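Local coordinates for transcriptional regulatory protein FixJ (PDB 1DBW), which acts, once activated by FixL, as a transcription activator of the nitrogen-fixation genes nifA and fixK, the present chain being its receiver domain, at residues Ser78-His84 / Ala98-Lys104; Ala36-Leu40 / Leu65-Leu69. The protein carries 2 engineered substitutions. Where two conformers were deposited one is given. Residues are numbered along the deposited sequence.

Contact 1. Residues Ser78-His84 / Ala98-Lys104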
ATOM      1  N   SER A  78       5.347  -2.914  -2.000  0.50 15.85           N
ATOM      2  CA  SER A  78       4.117  -2.108  -2.052  0.50 16.57           C
ATOM      3  C   SER A  78       3.090  -2.470  -3.133  0.50 14.07           C
ATOM      4  O   SER A  78       3.471  -2.725  -4.284  0.50 14.78           O
ATOM      5  CB  SER A  78       4.470  -0.623  -2.264  0.50 15.74           C
ATOM      6  OG  SER A  78       5.675  -0.229  -1.620  0.50 16.76           O
ATOM      7  N   ILE A  79       1.802  -2.400  -2.753  1.00 11.53           N
ATOM      8  CA  ILE A  79       0.650  -2.647  -3.603  1.00  8.69           C
ATOM      9  C   ILE A  79       0.028  -1.266  -3.730  1.00 13.95           C
ATOM     10  O   ILE A  79      -0.276  -0.601  -2.732  1.00 14.14           O
ATOM     11  CB  ILE A  79      -0.348  -3.565  -2.902  1.00 11.84           C
ATOM     12  CG1 ILE A  79       0.302  -4.926  -2.627  1.00 14.61           C
ATOM     13  CG2 ILE A  79      -1.602  -3.736  -3.770  1.00 14.77           C
ATOM     14  CD1 ILE A  79       1.027  -5.485  -3.858  1.00 21.41           C
ATOM     15  N   VAL A  80      -0.191  -0.822  -4.959  1.00 10.87           N
ATOM     16  CA  VAL A  80      -0.761   0.516  -5.166  1.00 13.78           C
ATOM     17  C   VAL A  80      -2.179   0.322  -5.675  1.00 12.53           C
ATOM     18  O   VAL A  80      -2.371  -0.342  -6.645  1.00 12.08           O
ATOM     19  CB  VAL A  80       0.077   1.316  -6.218  1.00 12.56           C
ATOM     20  CG1 VAL A  80      -0.613   2.637  -6.548  1.00 16.40           C
ATOM     21  CG2 VAL A  80       1.517   1.600  -5.652  1.00 15.70           C
ATOM     22  N   ILE A  81      -3.166   0.794  -4.924  1.00 11.87           N
ATOM     23  CA  ILE A  81      -4.551   0.662  -5.353  1.00 13.50           C
ATOM     24  C   ILE A  81      -4.751   1.837  -6.298  1.00 12.94           C
ATOM     25  O   ILE A  81      -4.498   3.001  -5.925  1.00 16.54           O
ATOM     26  CB  ILE A  81      -5.507   0.743  -4.170  1.00 12.88           C
ATOM     27  CG1 ILE A  81      -5.318  -0.504  -3.310  1.00  9.94           C
ATOM     28  CG2 ILE A  81      -6.932   0.811  -4.678  1.00 12.40           C
ATOM     29  CD1 ILE A  81      -6.069  -0.435  -1.971  1.00 13.93           C
ATOM     30  N   THR A  82      -5.289   1.527  -7.466  1.00 14.88           N
ATOM     31  CA  THR A  82      -5.458   2.538  -8.500  1.00 17.44           C
ATOM     32  C   THR A  82      -6.921   2.806  -8.872  1.00 18.36           C
ATOM     33  O   THR A  82      -7.801   1.962  -8.671  1.00 16.10           O
ATOM     34  CB  THR A  82      -4.623   2.144  -9.763  1.00 14.98           C
ATOM     35  OG1 THR A  82      -5.065   0.872 -10.245  1.00 18.08           O
ATOM     36  CG2 THR A  82      -3.115   2.001  -9.403  1.00 16.82           C
ATOM     37  N   GLY A  83      -7.156   3.988  -9.440  1.00 17.67           N
ATOM     38  CA  GLY A  83      -8.498   4.372  -9.822  1.00 19.15           C
ATOM     39  C   GLY A  83      -9.136   3.498 -10.877  1.00 18.08           C
ATOM     40  O   GLY A  83      -8.447   2.919 -11.737  1.00 17.39           O
ATOM     41  N   HIS A  84     -10.465   3.383 -10.801  1.00 18.32           N
ATOM     42  CA  HIS A  84     -11.203   2.592 -11.771  1.00 20.27           C
ATOM     43  C   HIS A  84     -10.910   3.188 -13.156  1.00 20.44           C
ATOM     44  O   HIS A  84     -11.033   4.412 -13.336  1.00 20.72           O
ATOM     45  CB  HIS A  84     -12.705   2.649 -11.498  1.00 24.55           C
ATOM     46  CG  HIS A  84     -13.511   1.819 -12.445  1.00 32.15           C
ATOM     47  ND1 HIS A  84     -13.318   0.460 -12.592  1.00 35.76           N
ATOM     48  CD2 HIS A  84     -14.482   2.160 -13.331  1.00 33.79           C
ATOM     49  CE1 HIS A  84     -14.136  -0.000 -13.526  1.00 35.46           C
ATOM     50  NE2 HIS A  84     -14.850   1.010 -13.990  1.00 35.19           N
ATOM     51  N   ALA A  98       6.289  -0.951  -7.692  1.00 16.78           N
ATOM     52  CA  ALA A  98       5.230  -1.637  -6.945  1.00 13.93           C
ATOM     53  C   ALA A  98       5.258  -3.124  -7.302  1.00 19.09           C
ATOM     54  O   ALA A  98       5.597  -3.500  -8.419  1.00 18.03           O
ATOM     55  CB  ALA A  98       3.851  -1.031  -7.332  1.00 17.73           C
ATOM     56  N   VAL A  99       4.983  -3.975  -6.321  1.00 15.11           N
ATOM     57  CA  VAL A  99       4.919  -5.412  -6.511  1.00 17.95           C
ATOM     58  C   VAL A  99       3.725  -5.667  -7.419  1.00 14.12           C
ATOM     59  O   VAL A  99       3.740  -6.563  -8.256  1.00 19.39           O
ATOM     60  CB  VAL A  99       4.664  -6.135  -5.152  1.00 18.44           C
ATOM     61  CG1 VAL A  99       4.199  -7.589  -5.384  1.00 17.44           C
ATOM     62  CG2 VAL A  99       5.920  -6.086  -4.286  1.00 28.14           C
ATOM     63  N   ASP A 100       2.672  -4.886  -7.223  1.00 16.98           N
ATOM     64  CA  ASP A 100       1.468  -5.021  -8.036  1.00 18.17           C
ATOM     65  C   ASP A 100       0.582  -3.814  -7.858  1.00 18.73           C
ATOM     66  O   ASP A 100       0.798  -2.989  -6.980  1.00 17.03           O
ATOM     67  CB  ASP A 100       0.668  -6.270  -7.648  1.00 22.29           C
ATOM     68  CG  ASP A 100      -0.170  -6.836  -8.816  1.00 27.93           C
ATOM     69  OD1 ASP A 100      -0.223  -6.250  -9.932  1.00 24.62           O
ATOM     70  OD2 ASP A 100      -0.766  -7.909  -8.622  1.00 35.88           O
ATOM     71  N   PHE A 101      -0.379  -3.678  -8.757  1.00 16.89           N
ATOM     72  CA  PHE A 101      -1.352  -2.611  -8.636  1.00 15.19           C
ATOM     73  C   PHE A 101      -2.672  -3.357  -8.550  1.00 11.75           C
ATOM     74  O   PHE A 101      -2.772  -4.519  -8.977  1.00 15.49           O
ATOM     75  CB  PHE A 101      -1.406  -1.705  -9.884  1.00 16.91           C
ATOM     76  CG  PHE A 101      -1.964  -2.391 -11.104  1.00 17.27           C
ATOM     77  CD1 PHE A 101      -3.326  -2.294 -11.429  1.00 15.82           C
ATOM     78  CD2 PHE A 101      -1.135  -3.173 -11.917  1.00 18.47           C
ATOM     79  CE1 PHE A 101      -3.851  -2.971 -12.558  1.00 17.36           C
ATOM     80  CE2 PHE A 101      -1.638  -3.836 -13.024  1.00 15.71           C
ATOM     81  CZ  PHE A 101      -3.009  -3.735 -13.350  1.00 15.65           C
ATOM     82  N   ILE A 102      -3.656  -2.713  -7.955  1.00 13.10           N
ATOM     83  CA  ILE A 102      -4.986  -3.279  -7.884  1.00 15.29           C
ATOM     84  C   ILE A 102      -5.968  -2.193  -8.257  1.00 14.48           C
ATOM     85  O   ILE A 102      -6.094  -1.205  -7.563  1.00 14.97           O
ATOM     86  CB  ILE A 102      -5.345  -3.748  -6.489  1.00 17.70           C
ATOM     87  CG1 ILE A 102      -4.377  -4.855  -6.033  1.00 20.37           C
ATOM     88  CG2 ILE A 102      -6.805  -4.255  -6.482  1.00 18.93           C
ATOM     89  CD1 ILE A 102      -4.486  -6.136  -6.805  1.00 27.11           C
ATOM     90  N   GLU A 103      -6.687  -2.398  -9.351  1.00 18.32           N
ATOM     91  CA  GLU A 103      -7.670  -1.427  -9.812  1.00 19.59           C
ATOM     92  C   GLU A 103      -8.989  -1.565  -9.029  1.00 19.66           C
ATOM     93  O   GLU A 103      -9.472  -2.677  -8.801  1.00 19.16           O
ATOM     94  CB  GLU A 103      -7.919  -1.671 -11.316  1.00 15.65           C
ATOM     95  CG  GLU A 103      -8.957  -0.748 -11.937  1.00 18.58           C
ATOM     96  CD  GLU A 103      -9.313  -1.141 -13.375  1.00 18.38           C
ATOM     97  OE1 GLU A 103      -8.708  -2.075 -13.957  1.00 17.19           O
ATOM     98  OE2 GLU A 103     -10.244  -0.522 -13.915  1.00 23.50           O
ATOM     99  N   LYS A 104      -9.532  -0.431  -8.597  1.00 15.84           N
ATOM    100  CA  LYS A 104     -10.788  -0.361  -7.884  1.00 16.90           C
ATOM    101  C   LYS A 104     -11.980  -0.419  -8.853  1.00 17.98           C
ATOM    102  O   LYS A 104     -11.878   0.050  -9.998  1.00 20.75           O
ATOM    103  CB  LYS A 104     -10.884   0.970  -7.133  1.00 19.63           C
ATOM    104  CG  LYS A 104      -9.884   1.140  -6.036  1.00 19.91           C
ATOM    105  CD  LYS A 104     -10.208   2.322  -5.148  1.00 27.22           C
ATOM    106  CE  LYS A 104      -9.701   3.624  -5.730  1.00 29.17           C
ATOM    107  NZ  LYS A 104      -9.831   4.705  -4.728  1.00 27.27           N
TER
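Five backbone hydrogen bonds zip strand 78-82 to residues 98-104, which contain the edge strand 100-103 of the doubly wound five-stranded sheet of this CheY-like receiver domain. Val99 N donates to Ser78 O (2.8 Å), Val80 N to Asp100 O (3.1 Å), Ile102 N to Val80 O (3.0 Å), Thr82 N to Ile102 O (2.8 Å) and Lys104 N to Thr82 O (3.0 Å). The strands run parallel, joined by a right-handed beta-alpha-beta crossover through helix 87-95; in this parallel register Val80 and Thr82 turn both N and O toward the edge strand, while Ile79 and Ile81 bond back to strand 49-54. Past the strand ends, His84 ND1 adds a bond to Lys104 O (3.0 Å). The side chain of Lys104 reaches across the C-terminal edge, and its NZ forms a salt bridge with Asp54, a Mg(2+) ligand and the predicted phosphorylation site; this is the lysine expected at a receiver active site. Glu103 OE2 is held by Gly85 N.

On one face Ile79 and Ile102 meet, CG2 to CG1 at 3.8 Å, under helix 108-119. The other face carries Val80, Thr82 and Phe101 against helix 87-95, with Val80 CG2 3.9 Å from Ala98 CB. Close to the acidic site, Ile81 CG2 lies just 3.3 Å from Lys104 CG.

Contact 2. Residues Ala36-Leu40 / Leu65-Leu69; sequences AEAFL and LLRNL
Build two short alpha-helical turns, Ala36-Leu40 and Leu65-Leu69, each closed by an i+4 bond: Leu40 N to Ala36 O at 2.9 Å, Leu69 N to Leu65 O at 2.8 Å. Run them nearly parallel, axes 10.8 Å apart and crossing at -21°, with Ala36 beside Leu65 (CA-CA 6.6 Å) and Leu40 beside Leu69 (6.8 Å). Leu65 takes the tp rotamer and points at the partner helix, putting CD1 3.3 Å from Leu40 CG and 4.5 Å from Ala36 CB. These helices, 36-42 and 62-71, are neighbours on one face of the receiver's alpha/beta sandwich, and Phe39, Leu65 and Leu69 all reach down to Leu51 of the central strand 49-54. Phe39, with chi1 at t and chi2 at 74°, brings CE2 within 3.9 Å of Leu69 CD2 and CD2 within 4.2 Å of Leu65 CD2; its ring also packs edge-to-face with His33. Leu40 and Leu69 are both mt, and their CD2 atoms lie 3.9 Å apart. Farther from the sheet, Asn68 points toward the partner helix, with its CB 3.7 Å from Leu40 CD2.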
ATOM      1  N   ALA A  36       0.236  10.150   3.597  1.00 22.19           N
ATOM      2  CA  ALA A  36       1.456   9.726   2.937  1.00 19.72           C
ATOM      3  C   ALA A  36       2.653  10.267   3.734  1.00 23.02           C
ATOM      4  O   ALA A  36       3.644   9.559   3.940  1.00 19.37           O
ATOM      5  CB  ALA A  36       1.490  10.252   1.515  1.00 19.93           C
ATOM      6  N   GLU A  37       2.549  11.522   4.182  1.00 21.11           N
ATOM      7  CA  GLU A  37       3.609  12.162   4.956  1.00 23.13           C
ATOM      8  C   GLU A  37       3.886  11.432   6.254  1.00 17.99           C
ATOM      9  O   GLU A  37       5.041  11.268   6.646  1.00 18.32           O
ATOM     10  CB  GLU A  37       3.260  13.634   5.266  1.00 29.89           C
ATOM     11  CG  GLU A  37       2.839  14.452   4.045  1.00 38.93           C
ATOM     12  CD  GLU A  37       1.340  14.358   3.742  1.00 45.01           C
ATOM     13  OE1 GLU A  37       0.963  13.687   2.752  1.00 42.75           O
ATOM     14  OE2 GLU A  37       0.538  14.972   4.494  1.00 49.72           O
ATOM     15  N   ALA A  38       2.817  11.052   6.945  1.00 17.59           N
ATOM     16  CA  ALA A  38       2.920  10.339   8.203  1.00 21.79           C
ATOM     17  C   ALA A  38       3.629   9.012   7.960  1.00 18.30           C
ATOM     18  O   ALA A  38       4.503   8.623   8.741  1.00 19.25           O
ATOM     19  CB  ALA A  38       1.534  10.099   8.792  1.00 21.14           C
ATOM     20  N   PHE A  39       3.269   8.337   6.870  1.00 19.23           N
ATOM     21  CA  PHE A  39       3.914   7.062   6.597  1.00 16.87           C
ATOM     22  C   PHE A  39       5.396   7.216   6.290  1.00 16.77           C
ATOM     23  O   PHE A  39       6.219   6.430   6.777  1.00 17.62           O
ATOM     24  CB  PHE A  39       3.213   6.270   5.497  1.00 15.78           C
ATOM     25  CG  PHE A  39       3.908   4.980   5.178  1.00 14.33           C
ATOM     26  CD1 PHE A  39       3.820   3.906   6.062  1.00 15.96           C
ATOM     27  CD2 PHE A  39       4.725   4.872   4.073  1.00 17.03           C
ATOM     28  CE1 PHE A  39       4.548   2.768   5.856  1.00 12.88           C
ATOM     29  CE2 PHE A  39       5.460   3.735   3.855  1.00 15.47           C
ATOM     30  CZ  PHE A  39       5.376   2.677   4.751  1.00 16.01           C
ATOM     31  N   LEU A  40       5.746   8.216   5.484  1.00 16.42           N
ATOM     32  CA  LEU A  40       7.147   8.448   5.162  1.00 17.10           C
ATOM     33  C   LEU A  40       7.979   8.716   6.422  1.00 18.65           C
ATOM     34  O   LEU A  40       9.130   8.319   6.503  1.00 17.77           O
ATOM     35  CB  LEU A  40       7.262   9.629   4.198  1.00 18.71           C
ATOM     36  CG  LEU A  40       7.103   9.277   2.729  1.00 22.80           C
ATOM     37  CD1 LEU A  40       6.815  10.544   1.955  1.00 22.23           C
ATOM     38  CD2 LEU A  40       8.388   8.625   2.213  1.00 22.39           C
ATOM     39  N   LEU A  65       4.877   8.530  -3.448  1.00 19.72           N
ATOM     40  CA  LEU A  65       5.265   7.965  -2.168  1.00 18.14           C
ATOM     41  C   LEU A  65       6.391   6.935  -2.397  1.00 17.07           C
ATOM     42  O   LEU A  65       7.383   6.936  -1.661  1.00 16.76           O
ATOM     43  CB  LEU A  65       4.047   7.341  -1.469  1.00 21.32           C
ATOM     44  CG  LEU A  65       4.346   6.611  -0.148  1.00 16.83           C
ATOM     45  CD1 LEU A  65       5.021   7.549   0.828  1.00 21.27           C
ATOM     46  CD2 LEU A  65       3.039   6.064   0.435  1.00 23.37           C
ATOM     47  N   LEU A  66       6.245   6.077  -3.412  1.00 18.18           N
ATOM     48  CA  LEU A  66       7.268   5.076  -3.744  1.00 20.75           C
ATOM     49  C   LEU A  66       8.582   5.733  -4.099  1.00 23.13           C
ATOM     50  O   LEU A  66       9.656   5.288  -3.672  1.00 18.71           O
ATOM     51  CB  LEU A  66       6.824   4.180  -4.901  1.00 22.47           C
ATOM     52  CG  LEU A  66       5.556   3.359  -4.660  1.00 25.92           C
ATOM     53  CD1 LEU A  66       5.342   2.397  -5.799  1.00 28.32           C
ATOM     54  CD2 LEU A  66       5.670   2.601  -3.332  1.00 29.40           C
ATOM     55  N   ARG A  67       8.489   6.855  -4.805  1.00 21.33           N
ATOM     56  CA  ARG A  67       9.666   7.599  -5.216  1.00 22.84           C
ATOM     57  C   ARG A  67      10.351   8.171  -3.988  1.00 23.21           C
ATOM     58  O   ARG A  67      11.568   8.046  -3.837  1.00 25.14           O
ATOM     59  CB  ARG A  67       9.262   8.720  -6.180  1.00 26.75           C
ATOM     60  N   ASN A  68       9.557   8.744  -3.082  1.00 22.62           N
ATOM     61  CA  ASN A  68      10.066   9.326  -1.841  1.00 19.94           C
ATOM     62  C   ASN A  68      10.687   8.254  -0.931  1.00 22.74           C
ATOM     63  O   ASN A  68      11.691   8.505  -0.248  1.00 19.75           O
ATOM     64  CB  ASN A  68       8.965  10.091  -1.119  1.00 24.13           C
ATOM     65  CG  ASN A  68       8.553  11.381  -1.852  1.00 26.74           C
ATOM     66  OD1 ASN A  68       7.646  12.080  -1.417  1.00 34.51           O
ATOM     67  ND2 ASN A  68       9.223  11.692  -2.950  1.00 28.91           N
ATOM     68  N   LEU A  69      10.088   7.062  -0.919  1.00 18.70           N
ATOM     69  CA  LEU A  69      10.639   5.958  -0.130  1.00 20.45           C
ATOM     70  C   LEU A  69      11.985   5.599  -0.730  1.00 23.49           C
ATOM     71  O   LEU A  69      12.963   5.381  -0.002  1.00 25.14           O
ATOM     72  CB  LEU A  69       9.710   4.754  -0.167  1.00 21.56           C
ATOM     73  CG  LEU A  69       8.491   4.907   0.759  1.00 23.48           C
ATOM     74  CD1 LEU A  69       7.451   3.847   0.442  1.00 25.82           C
ATOM     75  CD2 LEU A  69       8.896   4.788   2.218  1.00 22.28           C
TER

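Overall arrangement
From the N terminus, the chain lays down strand 5-10, helix 13-25 and strand 29-33 before reaching helix 36-42. Contact 2 then closes a loop that passes through the central strand 49-54 and returns on helix 62-71. After that helix a short loop leads into strand 78-82, where contact 1 opens; its loop runs through helix 87-95 to the edge strand 100-103. The two loops are thus in series, neither enclosing nor crossing the other, with centres about 16 Å apart. Leu66, which lies in segment 65-69 but points away from helix 36-42, links helix 62-71 to contact 1: its CD2 is 3.3 Å from Ser78 OG and its CD1 3.9 Å from Val80 CG2. Contact 2 couples two helices covering the sheet, contact 1 two strands within it.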